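Local atomic coordinates of uncharacterized protein (Deinococcus radiodurans, PDB entry 3GG7), a protein that is of unknown function but binds manganese and is probably a TatD-type metal-dependent hydrolase acting on ester bonds. Residues V8-Y13 with V17-A22; R26-L31 with W210-V215; S142-L147 with S239-T244; F167-T172 with A181-M186; D189-E194 with E217-I222. All blocks are in the same frame, centred on the assembly; numbering follows the deposited sequence. Where two conformers were deposited one is given.

Interaction 1 of 5, residues V8-Y13 with V17-A22; sequences VHLDLY and VAVARA. With MN (manganese (II) ion), chain B.
Leu10, in a short 3-10 turn, and Val19, on helix 16-25, form the closest backbone approach, with Leu10 CA 6.9 Å from Val19 CA. The turn belongs to the first beta-alpha loop of a TIM barrel, leading from strand 4-8 into the helix that packs outside it, and it carries one of the metal ligands. Val19 works as a two-pronged wedge: CG1 stands opposite its own N (chi1 178°), which sends one methyl to each partner. CG1 meets Leu10 CD2 at 3.8 Å, while CG2 settles over a face of the Tyr13 ring. That second contact is a CH-pi interaction, the methyl lying 22° off the ring normal and displaced toward the rim, so that Val19 CG2 is 3.8 Å from Tyr13 CG. In the plane of the same ring, the Leu10 CA lies at its edge. Leu10 CD1 adds a looser touch on Ala20 CB at 4.3 Å, and the Leu10 side chain also touches Val30 and Ser32 of strand 29-32. At its far end, the Tyr13 hydroxyl is hydrogen-bonded to Ala207 O, so the tyrosine is held at the ring and at the oxygen. The residue before Leu10 reaches the manganese site, which His7, Glu86 and Asp196 complete: His9 NE2 binds manganese at 2.1 Å, with a water oxygen 2.0 Å from the metal.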
# COMPACT_ATOMS: atom_id res chain seq x y z
N VAL A 8 4.02 3.90 -2.66
CA VAL A 8 4.60 5.23 -2.72
C VAL A 8 3.77 6.15 -3.62
O VAL A 8 3.22 5.72 -4.62
CB VAL A 8 6.08 5.16 -3.13
CG1 VAL A 8 6.27 4.53 -4.55
CG2 VAL A 8 6.75 6.53 -3.05
N HIS A 9 3.68 7.42 -3.22
CA HIS A 9 2.89 8.41 -3.95
C HIS A 9 3.79 9.19 -4.89
O HIS A 9 4.11 10.35 -4.62
CB HIS A 9 2.17 9.34 -2.97
CG HIS A 9 1.25 8.62 -2.03
ND1 HIS A 9 -0.11 8.55 -2.24
CD2 HIS A 9 1.49 7.95 -0.88
CE1 HIS A 9 -0.67 7.84 -1.27
NE2 HIS A 9 0.27 7.48 -0.42
N LEU A 10 4.18 8.57 -6.00
CA LEU A 10 5.02 9.29 -6.97
C LEU A 10 4.39 10.59 -7.41
O LEU A 10 5.11 11.58 -7.60
CB LEU A 10 5.29 8.46 -8.22
CG LEU A 10 6.02 7.17 -8.09
CD1 LEU A 10 6.24 6.67 -9.52
CD2 LEU A 10 7.36 7.35 -7.37
N ASP A 11 3.07 10.63 -7.50
CA ASP A 11 2.36 11.78 -8.05
C ASP A 11 2.24 12.95 -7.06
O ASP A 11 1.68 14.01 -7.40
CB ASP A 11 1.01 11.37 -8.68
CG ASP A 11 0.01 10.86 -7.67
OD1 ASP A 11 0.25 10.96 -6.43
OD2 ASP A 11 -1.05 10.34 -8.14
N LEU A 12 2.76 12.80 -5.84
CA LEU A 12 2.69 13.84 -4.84
C LEU A 12 4.05 14.52 -4.61
O LEU A 12 4.14 15.42 -3.77
CB LEU A 12 2.14 13.29 -3.53
CG LEU A 12 0.70 12.78 -3.55
CD1 LEU A 12 0.24 12.31 -2.16
CD2 LEU A 12 -0.26 13.86 -4.12
N TYR A 13 5.08 14.09 -5.34
CA TYR A 13 6.39 14.76 -5.29
C TYR A 13 6.36 16.04 -6.12
O TYR A 13 5.59 16.16 -7.06
CB TYR A 13 7.49 13.84 -5.80
CG TYR A 13 7.84 12.73 -4.86
CD1 TYR A 13 8.72 12.93 -3.80
CD2 TYR A 13 7.28 11.47 -5.01
CE1 TYR A 13 9.05 11.90 -2.92
CE2 TYR A 13 7.61 10.43 -4.13
CZ TYR A 13 8.49 10.63 -3.10
OH TYR A 13 8.74 9.54 -2.26
N VAL A 17 8.21 12.95 -12.40
CA VAL A 17 8.99 12.31 -13.44
C VAL A 17 10.44 12.07 -13.00
O VAL A 17 11.01 11.02 -13.30
CB VAL A 17 8.94 13.12 -14.77
CG1 VAL A 17 9.95 12.60 -15.79
CG2 VAL A 17 7.52 13.14 -15.32
N ALA A 18 11.06 13.03 -12.30
CA ALA A 18 12.42 12.84 -11.82
C ALA A 18 12.52 11.65 -10.88
O ALA A 18 13.49 10.89 -10.93
CB ALA A 18 12.95 14.12 -11.14
N VAL A 19 11.52 11.48 -10.02
CA VAL A 19 11.54 10.39 -9.07
C VAL A 19 11.36 9.07 -9.84
O VAL A 19 12.07 8.12 -9.60
CB VAL A 19 10.50 10.56 -7.95
CG1 VAL A 19 10.51 9.38 -7.01
CG2 VAL A 19 10.75 11.89 -7.18
N ALA A 20 10.41 9.02 -10.76
CA ALA A 20 10.20 7.83 -11.59
C ALA A 20 11.44 7.43 -12.38
O ALA A 20 11.79 6.26 -12.42
CB ALA A 20 9.03 8.05 -12.55
N ARG A 21 12.10 8.40 -13.01
CA ARG A 21 13.35 8.15 -13.71
C ARG A 21 14.42 7.58 -12.78
O ARG A 21 15.15 6.67 -13.14
CB ARG A 21 13.90 9.45 -14.29
CG ARG A 21 13.35 9.86 -15.59
CD ARG A 21 14.34 10.84 -16.26
NE ARG A 21 13.64 11.85 -17.04
CZ ARG A 21 13.38 13.10 -16.64
NH1 ARG A 21 12.73 13.91 -17.46
NH2 ARG A 21 13.76 13.55 -15.44
N ALA A 22 14.53 8.15 -11.59
CA ALA A 22 15.50 7.70 -10.61
C ALA A 22 15.26 6.25 -10.17
O ALA A 22 16.18 5.49 -9.89
CB ALA A 22 15.50 8.63 -9.41
MN MN B . 0.03 6.18 1.21
O HOH W 1 -0.33 6.62 3.16

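Interaction 2 of 5, residues R26-L31 with W210-V215; sequences RQLTVL and WDVKSV
Arg26 lays its guanidinium flat on the indole of Trp210, the two planes only 10° apart. Arg26 CZ is 3.6 Å from the centroid of the five-membered ring and almost straight above it, a cation-pi stack in which Arg26 NE lies 3.5 Å from Trp210 CG and Arg26 NH2 comes to 3.6 Å from Trp210 NE1. Beside the stack, Leu28 CD1 presses on the root of the tryptophan, 3.5 Å from Trp210 CA, and reaches more loosely to Val212 CG1 at 4.5 Å. The arginine comes from the end of helix 16-25, where Gln27, with positive phi, closes a Schellman motif before the chain enters strand 29-32. This is a helix-to-strand turn of the TIM barrel, met here by the chain leading into helix 212-223. Exchanging Trp210 for an alanine would probably deprive the Arg26 guanidinium of its stacking surface and set it free to turn. A further partner of the arginine is Ala22 O, to which Arg26 NH1 makes a weak hydrogen bond. The Trp210 ring also touches Ala22 and Cys23 of helix 16-25. Further out, Asp211 OD2 accepts a bond from Leu208 N, and Asp211 O receives both Ser214 N and Ser214 OG, the hydroxyl at 2.7 Å from Asp211 O and nearly in line with the carbonyl.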
# COMPACT_ATOMS: atom_id res chain seq x y z
N ARG A 26 17.73 2.84 -10.98
CA ARG A 26 18.08 1.90 -9.93
C ARG A 26 17.44 0.54 -10.11
O ARG A 26 17.67 -0.37 -9.31
CB ARG A 26 17.62 2.47 -8.58
CG ARG A 26 18.39 3.70 -8.14
CD ARG A 26 17.73 4.30 -6.90
NE ARG A 26 18.63 5.22 -6.22
CZ ARG A 26 18.88 6.46 -6.61
NH1 ARG A 26 18.28 6.98 -7.67
NH2 ARG A 26 19.73 7.21 -5.91
N GLN A 27 16.63 0.39 -11.15
CA GLN A 27 15.77 -0.78 -11.33
C GLN A 27 15.03 -1.13 -10.03
O GLN A 27 14.97 -2.29 -9.59
CB GLN A 27 16.57 -1.95 -11.92
CG GLN A 27 17.32 -1.51 -13.17
CD GLN A 27 17.36 -2.53 -14.28
OE1 GLN A 27 18.28 -3.33 -14.35
NE2 GLN A 27 16.37 -2.49 -15.18
N LEU A 28 14.43 -0.09 -9.45
CA LEU A 28 13.70 -0.17 -8.19
C LEU A 28 12.21 -0.21 -8.54
O LEU A 28 11.68 0.72 -9.15
CB LEU A 28 14.04 1.05 -7.32
CG LEU A 28 13.70 0.96 -5.84
CD1 LEU A 28 14.52 1.99 -5.03
CD2 LEU A 28 12.22 1.15 -5.59
N THR A 29 11.56 -1.33 -8.23
CA THR A 29 10.15 -1.51 -8.48
C THR A 29 9.30 -0.76 -7.47
O THR A 29 9.48 -0.88 -6.26
CB THR A 29 9.77 -2.98 -8.44
OG1 THR A 29 10.61 -3.70 -9.35
CG2 THR A 29 8.30 -3.20 -8.77
N VAL A 30 8.37 0.04 -7.98
CA VAL A 30 7.50 0.82 -7.13
C VAL A 30 6.03 0.60 -7.45
O VAL A 30 5.64 0.47 -8.61
CB VAL A 30 7.81 2.34 -7.17
CG1 VAL A 30 9.25 2.62 -6.73
CG2 VAL A 30 7.57 2.91 -8.58
N LEU A 31 5.22 0.51 -6.40
CA LEU A 31 3.77 0.57 -6.55
C LEU A 31 3.38 2.02 -6.35
O LEU A 31 3.30 2.53 -5.25
CB LEU A 31 3.03 -0.35 -5.56
CG LEU A 31 1.54 -0.43 -5.83
CD1 LEU A 31 1.30 -1.34 -7.04
CD2 LEU A 31 0.78 -0.94 -4.57
N TRP A 210 14.01 5.02 -2.72
CA TRP A 210 15.22 4.28 -2.45
C TRP A 210 15.62 4.31 -0.97
O TRP A 210 16.54 3.60 -0.56
CB TRP A 210 16.37 4.71 -3.40
CG TRP A 210 16.51 6.17 -3.65
CD1 TRP A 210 17.39 7.03 -3.04
CD2 TRP A 210 15.79 6.96 -4.60
NE1 TRP A 210 17.26 8.28 -3.56
CE2 TRP A 210 16.28 8.27 -4.52
CE3 TRP A 210 14.78 6.67 -5.53
CZ2 TRP A 210 15.78 9.31 -5.31
CZ3 TRP A 210 14.29 7.70 -6.31
CH2 TRP A 210 14.77 9.00 -6.20
N ASP A 211 14.86 5.04 -0.13
CA ASP A 211 15.03 4.94 1.32
C ASP A 211 14.53 3.58 1.82
O ASP A 211 14.69 3.24 3.01
CB ASP A 211 14.23 6.03 2.05
CG ASP A 211 14.81 7.42 1.89
OD1 ASP A 211 16.05 7.57 1.79
OD2 ASP A 211 14.02 8.39 1.88
N VAL A 212 13.91 2.81 0.94
CA VAL A 212 13.49 1.44 1.25
C VAL A 212 14.69 0.55 1.57
O VAL A 212 14.52 -0.46 2.25
CB VAL A 212 12.55 0.83 0.13
CG1 VAL A 212 13.33 0.30 -1.05
CG2 VAL A 212 11.64 -0.25 0.70
N LYS A 213 15.89 0.91 1.10
CA LYS A 213 17.12 0.23 1.55
C LYS A 213 17.19 0.16 3.08
O LYS A 213 17.61 -0.87 3.63
CB LYS A 213 18.37 0.93 0.99
CG LYS A 213 19.63 0.08 1.12
CD LYS A 213 20.79 0.63 0.30
CE LYS A 213 22.05 -0.18 0.55
NZ LYS A 213 23.16 0.14 -0.42
N SER A 214 16.77 1.22 3.76
CA SER A 214 16.76 1.20 5.24
C SER A 214 15.74 0.25 5.85
O SER A 214 15.96 -0.28 6.94
CB SER A 214 16.62 2.60 5.82
OG SER A 214 15.36 3.17 5.59
N VAL A 215 14.63 0.01 5.16
CA VAL A 215 13.68 -0.97 5.63
C VAL A 215 14.28 -2.36 5.50
O VAL A 215 14.10 -3.19 6.39
CB VAL A 215 12.34 -0.91 4.83
CG1 VAL A 215 11.32 -1.87 5.43
CG2 VAL A 215 11.78 0.52 4.82

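Interaction 3 of 5, residues S142-L147 with S239-T244; sequences SGTPIL and SRLLGT
No ring takes part where Thr144 meets Thr244 and Leu241; the flat group that gives the contact direction is the main-chain carbonyl of Leu241. Thr244 OG1 lies in the plane of that carbonyl, on a lone pair, 2.6 Å from Leu241 O and at a C=O...O angle of 145°; the same oxygen also accepts Thr244 N. Thr144 OG1 in turn donates to Thr244 OG1 at 2.8 Å, so the bonds run in relay from strand to hydroxyl to helix end. The other branch of Thr144 is apolar: CG2, opposite its backbone N (OG1 at chi1 -58°), rests 3.6 Å from Leu241 CD1. Deeper in, the Leu241 and Ile146 side chains cross at about a right angle, Leu241 CD2 4.0 Å from Ile146 CD1. With a valine in place of Thr144, Thr244 OG1 would probably lose its donor from the strand, and the last modelled residue of the chain would be less firmly held. Leu241 also touches Phe6, Ile120 and Trp166, residues of three other strands. The closing turn of helix 227-243 thus closes the bottom of the TIM barrel where strand 143-148 begins, at the N-terminal ends of the strands, the end opposite the metal site.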
# COMPACT_ATOMS: atom_id res chain seq x y z
N SER A 142 -12.72 -9.92 -3.20
CA SER A 142 -12.20 -8.64 -3.70
C SER A 142 -10.73 -8.73 -4.12
O SER A 142 -10.23 -7.88 -4.89
CB SER A 142 -12.38 -7.53 -2.66
OG SER A 142 -11.80 -7.88 -1.43
N GLY A 143 -10.03 -9.74 -3.62
CA GLY A 143 -8.67 -10.03 -4.04
C GLY A 143 -7.74 -10.22 -2.87
O GLY A 143 -8.15 -10.75 -1.83
N THR A 144 -6.48 -9.83 -3.04
CA THR A 144 -5.43 -10.04 -2.04
C THR A 144 -5.15 -8.74 -1.32
O THR A 144 -4.67 -7.78 -1.95
CB THR A 144 -4.12 -10.56 -2.67
OG1 THR A 144 -4.40 -11.78 -3.36
CG2 THR A 144 -3.02 -10.80 -1.58
N PRO A 145 -5.47 -8.66 -0.02
CA PRO A 145 -5.32 -7.40 0.70
C PRO A 145 -3.96 -7.23 1.30
O PRO A 145 -3.49 -8.09 2.06
CB PRO A 145 -6.38 -7.48 1.80
CG PRO A 145 -6.60 -8.95 2.04
CD PRO A 145 -6.16 -9.68 0.79
N ILE A 146 -3.29 -6.13 0.99
CA ILE A 146 -2.06 -5.77 1.66
C ILE A 146 -2.34 -4.64 2.62
O ILE A 146 -2.81 -3.57 2.21
CB ILE A 146 -1.00 -5.26 0.66
CG1 ILE A 146 -0.80 -6.24 -0.49
CG2 ILE A 146 0.31 -5.01 1.40
CD1 ILE A 146 -0.02 -5.61 -1.69
N LEU A 147 -2.05 -4.85 3.89
CA LEU A 147 -2.20 -3.79 4.85
C LEU A 147 -0.93 -2.98 4.86
O LEU A 147 0.13 -3.44 5.28
CB LEU A 147 -2.55 -4.36 6.24
CG LEU A 147 -3.84 -5.16 6.22
CD1 LEU A 147 -4.12 -5.61 7.66
CD2 LEU A 147 -5.00 -4.37 5.70
N SER A 239 6.70 -11.98 -6.42
CA SER A 239 6.34 -12.98 -7.42
C SER A 239 5.13 -13.79 -7.02
O SER A 239 4.21 -14.00 -7.83
CB SER A 239 7.51 -13.93 -7.73
OG SER A 239 8.70 -13.21 -7.98
N ARG A 240 5.10 -14.24 -5.76
CA ARG A 240 3.99 -15.05 -5.28
C ARG A 240 2.69 -14.26 -5.22
O ARG A 240 1.64 -14.74 -5.59
CB ARG A 240 4.33 -15.62 -3.90
CG ARG A 240 3.28 -16.55 -3.36
CD ARG A 240 3.81 -17.42 -2.20
NE ARG A 240 3.74 -16.75 -0.91
CZ ARG A 240 2.62 -16.55 -0.21
NH1 ARG A 240 1.43 -16.95 -0.68
NH2 ARG A 240 2.67 -15.95 0.97
N LEU A 241 2.81 -13.00 -4.79
CA LEU A 241 1.68 -12.07 -4.76
C LEU A 241 1.05 -11.92 -6.13
O LEU A 241 -0.17 -11.99 -6.27
CB LEU A 241 2.15 -10.69 -4.27
CG LEU A 241 1.11 -9.57 -4.28
CD1 LEU A 241 0.08 -9.79 -3.15
CD2 LEU A 241 1.79 -8.21 -4.18
N LEU A 242 1.88 -11.68 -7.14
CA LEU A 242 1.39 -11.60 -8.52
C LEU A 242 0.72 -12.88 -9.02
O LEU A 242 -0.15 -12.84 -9.89
CB LEU A 242 2.55 -11.22 -9.44
CG LEU A 242 3.05 -9.80 -9.21
CD1 LEU A 242 4.38 -9.58 -9.90
CD2 LEU A 242 2.01 -8.75 -9.66
N GLY A 243 1.16 -14.02 -8.48
CA GLY A 243 0.53 -15.30 -8.77
C GLY A 243 -0.87 -15.42 -8.22
O GLY A 243 -1.68 -16.16 -8.77
N THR A 244 -1.17 -14.71 -7.13
CA THR A 244 -2.48 -14.80 -6.50
C THR A 244 -3.51 -14.10 -7.41
O THR A 244 -4.72 -14.14 -7.15
CB THR A 244 -2.48 -14.18 -5.07
OG1 THR A 244 -2.42 -12.74 -5.14
CG2 THR A 244 -1.31 -14.70 -4.23

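Interaction 4 of 5, residues F167-T172 with A181-M186; sequences FSVGPT and ALIRSM
Phe167 opens the contact by receiving the thioether of Met186 obliquely over one face. Met186 CG stands 4.0 Å above the ring plane, near the rim, while the sulfur comes closer to the ring's attachment, 3.7 Å from Phe167 CB. With SD 4.4 Å from the ring centroid and 37° off its normal, this is a Met-aromatic contact at a slant. Met186 reaches it because its extended chain (chi2 176°, chi3 -176°) carries SD and CE inward past the ring's attachment, CE ending 3.9 Å from Phe167 CG. The next residue, Ser168, has its CB turned away from the helix. This is the two-sided character expected of a TIM-barrel strand, one side facing the barrel interior and the other the surrounding helices; here strand 166-169, helix 177-185 and the parallel neighbour strand 191-193 make up a beta-alpha-beta crossover. Val169 resumes the contact. Its CG1 lies 3.9 Å from Met186 SD, the valine and methionine side chains running antiparallel, side by side, and a wider 4.2 Å separates Val169 CG1 from Ile183 CG1. Ile183 is shared with the neighbouring helix 212-223, where it touches Ile222. At Gly170, just past the strand, a CB would clash with Pro171 CD.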
# COMPACT_ATOMS: atom_id res chain seq x y z
N PHE A 167 1.37 -7.66 4.20
CA PHE A 167 1.79 -6.46 4.89
C PHE A 167 2.91 -5.79 4.16
O PHE A 167 3.86 -6.46 3.79
CB PHE A 167 2.23 -6.81 6.33
CG PHE A 167 1.22 -7.61 7.07
CD1 PHE A 167 0.20 -6.98 7.78
CD2 PHE A 167 1.20 -8.99 6.95
CE1 PHE A 167 -0.78 -7.71 8.40
CE2 PHE A 167 0.20 -9.74 7.56
CZ PHE A 167 -0.78 -9.09 8.30
N SER A 168 2.82 -4.47 3.97
CA SER A 168 3.95 -3.72 3.50
C SER A 168 4.42 -2.82 4.63
O SER A 168 3.64 -2.10 5.23
CB SER A 168 3.65 -2.96 2.18
OG SER A 168 2.54 -2.07 2.31
N VAL A 169 5.70 -2.93 4.94
CA VAL A 169 6.25 -2.33 6.13
C VAL A 169 7.28 -1.30 5.71
O VAL A 169 8.00 -1.49 4.72
CB VAL A 169 6.85 -3.40 7.10
CG1 VAL A 169 5.81 -4.46 7.44
CG2 VAL A 169 8.09 -4.04 6.54
N GLY A 170 7.33 -0.21 6.47
CA GLY A 170 8.15 0.94 6.15
C GLY A 170 9.19 1.28 7.18
O GLY A 170 9.38 0.56 8.17
N PRO A 171 9.88 2.41 6.97
CA PRO A 171 10.98 2.81 7.86
C PRO A 171 10.61 2.97 9.34
O PRO A 171 11.42 2.62 10.21
CB PRO A 171 11.40 4.16 7.28
CG PRO A 171 11.09 4.03 5.81
CD PRO A 171 9.80 3.27 5.78
N THR A 172 9.42 3.49 9.63
CA THR A 172 9.06 3.74 11.03
C THR A 172 8.82 2.42 11.76
O THR A 172 9.23 2.26 12.91
CB THR A 172 7.83 4.68 11.17
OG1 THR A 172 6.67 4.06 10.62
CG2 THR A 172 8.08 6.00 10.48
N ALA A 181 7.81 -5.56 17.02
CA ALA A 181 6.97 -6.60 17.59
C ALA A 181 5.88 -7.05 16.63
O ALA A 181 5.57 -8.24 16.55
CB ALA A 181 6.36 -6.12 18.92
N LEU A 182 5.28 -6.11 15.92
CA LEU A 182 4.30 -6.47 14.91
C LEU A 182 4.95 -7.31 13.79
O LEU A 182 4.44 -8.33 13.39
CB LEU A 182 3.64 -5.19 14.34
CG LEU A 182 2.62 -4.46 15.23
CD1 LEU A 182 2.28 -3.08 14.65
CD2 LEU A 182 1.38 -5.32 15.37
N ILE A 183 6.09 -6.85 13.31
CA ILE A 183 6.83 -7.58 12.25
C ILE A 183 7.16 -9.02 12.66
O ILE A 183 7.00 -9.95 11.87
CB ILE A 183 8.09 -6.79 11.84
CG1 ILE A 183 7.69 -5.48 11.10
CG2 ILE A 183 9.03 -7.66 10.97
CD1 ILE A 183 8.84 -4.49 10.87
N ARG A 184 7.57 -9.22 13.92
CA ARG A 184 7.87 -10.58 14.39
C ARG A 184 6.69 -11.56 14.34
O ARG A 184 6.89 -12.78 14.18
CB ARG A 184 8.47 -10.55 15.81
CG ARG A 184 9.85 -9.97 15.84
CD ARG A 184 10.52 -10.18 17.17
NE ARG A 184 11.45 -9.08 17.41
CZ ARG A 184 11.17 -7.98 18.11
NH1 ARG A 184 9.98 -7.81 18.69
NH2 ARG A 184 12.10 -7.05 18.23
N SER A 185 5.46 -11.05 14.42
CA SER A 185 4.26 -11.89 14.28
C SER A 185 3.82 -12.19 12.83
O SER A 185 2.98 -13.08 12.59
CB SER A 185 3.11 -11.28 15.08
OG SER A 185 3.42 -11.35 16.45
N MET A 186 4.41 -11.49 11.87
CA MET A 186 4.03 -11.63 10.48
C MET A 186 4.76 -12.81 9.84
O MET A 186 5.98 -12.96 10.03
CB MET A 186 4.41 -10.35 9.71
CG MET A 186 3.69 -9.08 10.14
SD MET A 186 4.30 -7.59 9.24
CE MET A 186 3.35 -6.32 10.04

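Interaction 5 of 5, residues D189-E194 with E217-I222; sequences DRVLTE and EGLSKI
Leu219 spans the gap between helix and strand alone, and a single methyl, CD1, makes both contacts with Val191 and Thr193. The closer is at Thr193, where Leu219 CD1 approaches Thr193 CG2 to 3.8 Å as the side chains pass at a slant. The other is slacker: Leu219 and Val191 meet tip to tip, with Leu219 CD1 4.2 Å from Val191 CG1. The spacing of the backbones is correspondingly generous, Thr193 CA standing 9.2 Å from Leu219 CA. Thr193 divides its branches between two tasks. Its OG1 sits between the backbone N and the carbonyl carbon (chi1 47°) and is hydrogen-bonded to Ile4 O, which turns CG2 out to the leucine; a buried hydroxyl is thereby satisfied by the first strand while the methyl packs against the helix. This is the seam of the TIM barrel, where the last barrel strand, 191-193, joins strand 4-8 through backbone bonding of Thr193 with Phe6, and helix 212-223 covers the outside. Between the two outward-facing residues, Leu192 turns its CB away from the helix and reaches Phe6. Just past the strand, Glu194 is gripped at both oxygens, OE1 by Ser168 OG and OE2 by His148 ND1, a second-shell arrangement consistent with positioning a histidine predicted to bind a second metal. The other side of the helix is different in kind: Glu217 and Lys221 are exposed and make no contact with the strand, whereas Leu219 has a further buried neighbour in Ile183 of helix 177-185.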
# COMPACT_ATOMS: atom_id res chain seq x y z
N ASP A 189 6.77 -14.83 4.50
CA ASP A 189 6.35 -14.98 3.10
C ASP A 189 5.18 -14.06 2.70
O ASP A 189 4.69 -14.15 1.57
CB ASP A 189 6.10 -16.47 2.72
CG ASP A 189 5.05 -17.15 3.56
OD1 ASP A 189 4.39 -16.49 4.40
OD2 ASP A 189 4.85 -18.38 3.36
N ARG A 190 4.78 -13.18 3.62
CA ARG A 190 3.74 -12.17 3.31
C ARG A 190 4.18 -10.74 3.63
O ARG A 190 3.34 -9.83 3.71
CB ARG A 190 2.46 -12.50 4.07
CG ARG A 190 1.69 -13.69 3.46
CD ARG A 190 0.27 -13.81 4.01
NE ARG A 190 0.15 -14.87 4.99
CZ ARG A 190 -0.86 -15.00 5.84
NH1 ARG A 190 -1.88 -14.12 5.84
NH2 ARG A 190 -0.87 -16.02 6.69
N VAL A 191 5.49 -10.53 3.75
CA VAL A 191 6.07 -9.23 4.06
C VAL A 191 6.66 -8.58 2.81
O VAL A 191 7.45 -9.17 2.09
CB VAL A 191 7.10 -9.33 5.19
CG1 VAL A 191 7.77 -7.99 5.48
CG2 VAL A 191 6.37 -9.81 6.44
N LEU A 192 6.21 -7.34 2.56
CA LEU A 192 6.73 -6.50 1.49
C LEU A 192 7.29 -5.25 2.15
O LEU A 192 6.96 -4.93 3.30
CB LEU A 192 5.59 -6.11 0.52
CG LEU A 192 4.82 -7.28 -0.07
CD1 LEU A 192 3.61 -6.78 -0.82
CD2 LEU A 192 5.72 -8.16 -0.96
N THR A 193 8.12 -4.52 1.42
CA THR A 193 8.72 -3.29 1.90
C THR A 193 8.07 -2.08 1.20
O THR A 193 7.69 -2.20 0.05
CB THR A 193 10.24 -3.29 1.65
OG1 THR A 193 10.52 -3.71 0.31
CG2 THR A 193 10.97 -4.26 2.61
N GLU A 194 7.99 -0.95 1.88
CA GLU A 194 7.43 0.30 1.32
C GLU A 194 8.13 1.51 1.93
O GLU A 194 8.84 1.36 2.93
CB GLU A 194 5.93 0.41 1.61
CG GLU A 194 5.57 0.59 3.11
CD GLU A 194 4.11 1.00 3.35
OE1 GLU A 194 3.20 0.32 2.83
OE2 GLU A 194 3.88 2.03 4.02
N GLU A 217 17.45 -3.16 5.54
CA GLU A 217 18.44 -3.20 6.62
C GLU A 217 17.75 -3.44 7.95
O GLU A 217 18.20 -4.28 8.75
CB GLU A 217 19.28 -1.93 6.64
CG GLU A 217 20.22 -1.84 5.42
CD GLU A 217 20.90 -0.49 5.26
OE1 GLU A 217 20.49 0.48 5.93
OE2 GLU A 217 21.85 -0.41 4.43
N GLY A 218 16.64 -2.74 8.20
CA GLY A 218 15.85 -2.95 9.42
C GLY A 218 15.33 -4.38 9.58
O GLY A 218 15.39 -4.96 10.68
N LEU A 219 14.81 -4.94 8.50
CA LEU A 219 14.34 -6.32 8.50
C LEU A 219 15.48 -7.32 8.68
O LEU A 219 15.29 -8.38 9.29
CB LEU A 219 13.60 -6.64 7.20
CG LEU A 219 12.17 -6.11 7.07
CD1 LEU A 219 11.63 -6.40 5.63
CD2 LEU A 219 11.25 -6.72 8.14
N SER A 220 16.65 -7.02 8.12
CA SER A 220 17.85 -7.87 8.31
C SER A 220 18.12 -8.04 9.81
O SER A 220 18.42 -9.14 10.28
CB SER A 220 19.06 -7.23 7.61
OG SER A 220 20.27 -7.94 7.88
N LYS A 221 17.99 -6.95 10.56
CA LYS A 221 18.24 -6.96 12.01
C LYS A 221 17.15 -7.71 12.77
O LYS A 221 17.45 -8.52 13.67
CB LYS A 221 18.32 -5.53 12.54
CG LYS A 221 19.51 -4.73 12.05
CD LYS A 221 19.46 -3.32 12.65
CE LYS A 221 20.64 -2.45 12.22
NZ LYS A 221 21.14 -1.57 13.33
N ILE A 222 15.90 -7.44 12.44
CA ILE A 222 14.77 -8.08 13.10
C ILE A 222 14.71 -9.57 12.81
O ILE A 222 14.49 -10.37 13.72
CB ILE A 222 13.43 -7.40 12.72
CG1 ILE A 222 13.40 -5.97 13.22
CG2 ILE A 222 12.27 -8.16 13.31
CD1 ILE A 222 12.31 -5.11 12.61

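How the interactions relate
All five contacts lie in one TIM barrel, with interactions 1 and 2 near its first strands and interactions 3, 4 and 5 on its later ones. Interactions 4 and 5 are the nearest pair, their centres 7 Å apart on adjoining strands 166-169 and 191-193. Interaction 2 shares helix 212-223 with interaction 5 and touches interaction 1 through Trp210, so it bridges the two ends of the barrel wall. Along the chain, interaction 1 comes first, interactions 4 and 5 follow each other within the span of interaction 3, and interactions 2 and 3 interleave. Local beta-alpha packing in interactions 1, 4 and 5 is thus joined by the sequence-distant contacts 2 and 3, around a metal site to which interaction 1 contributes directly.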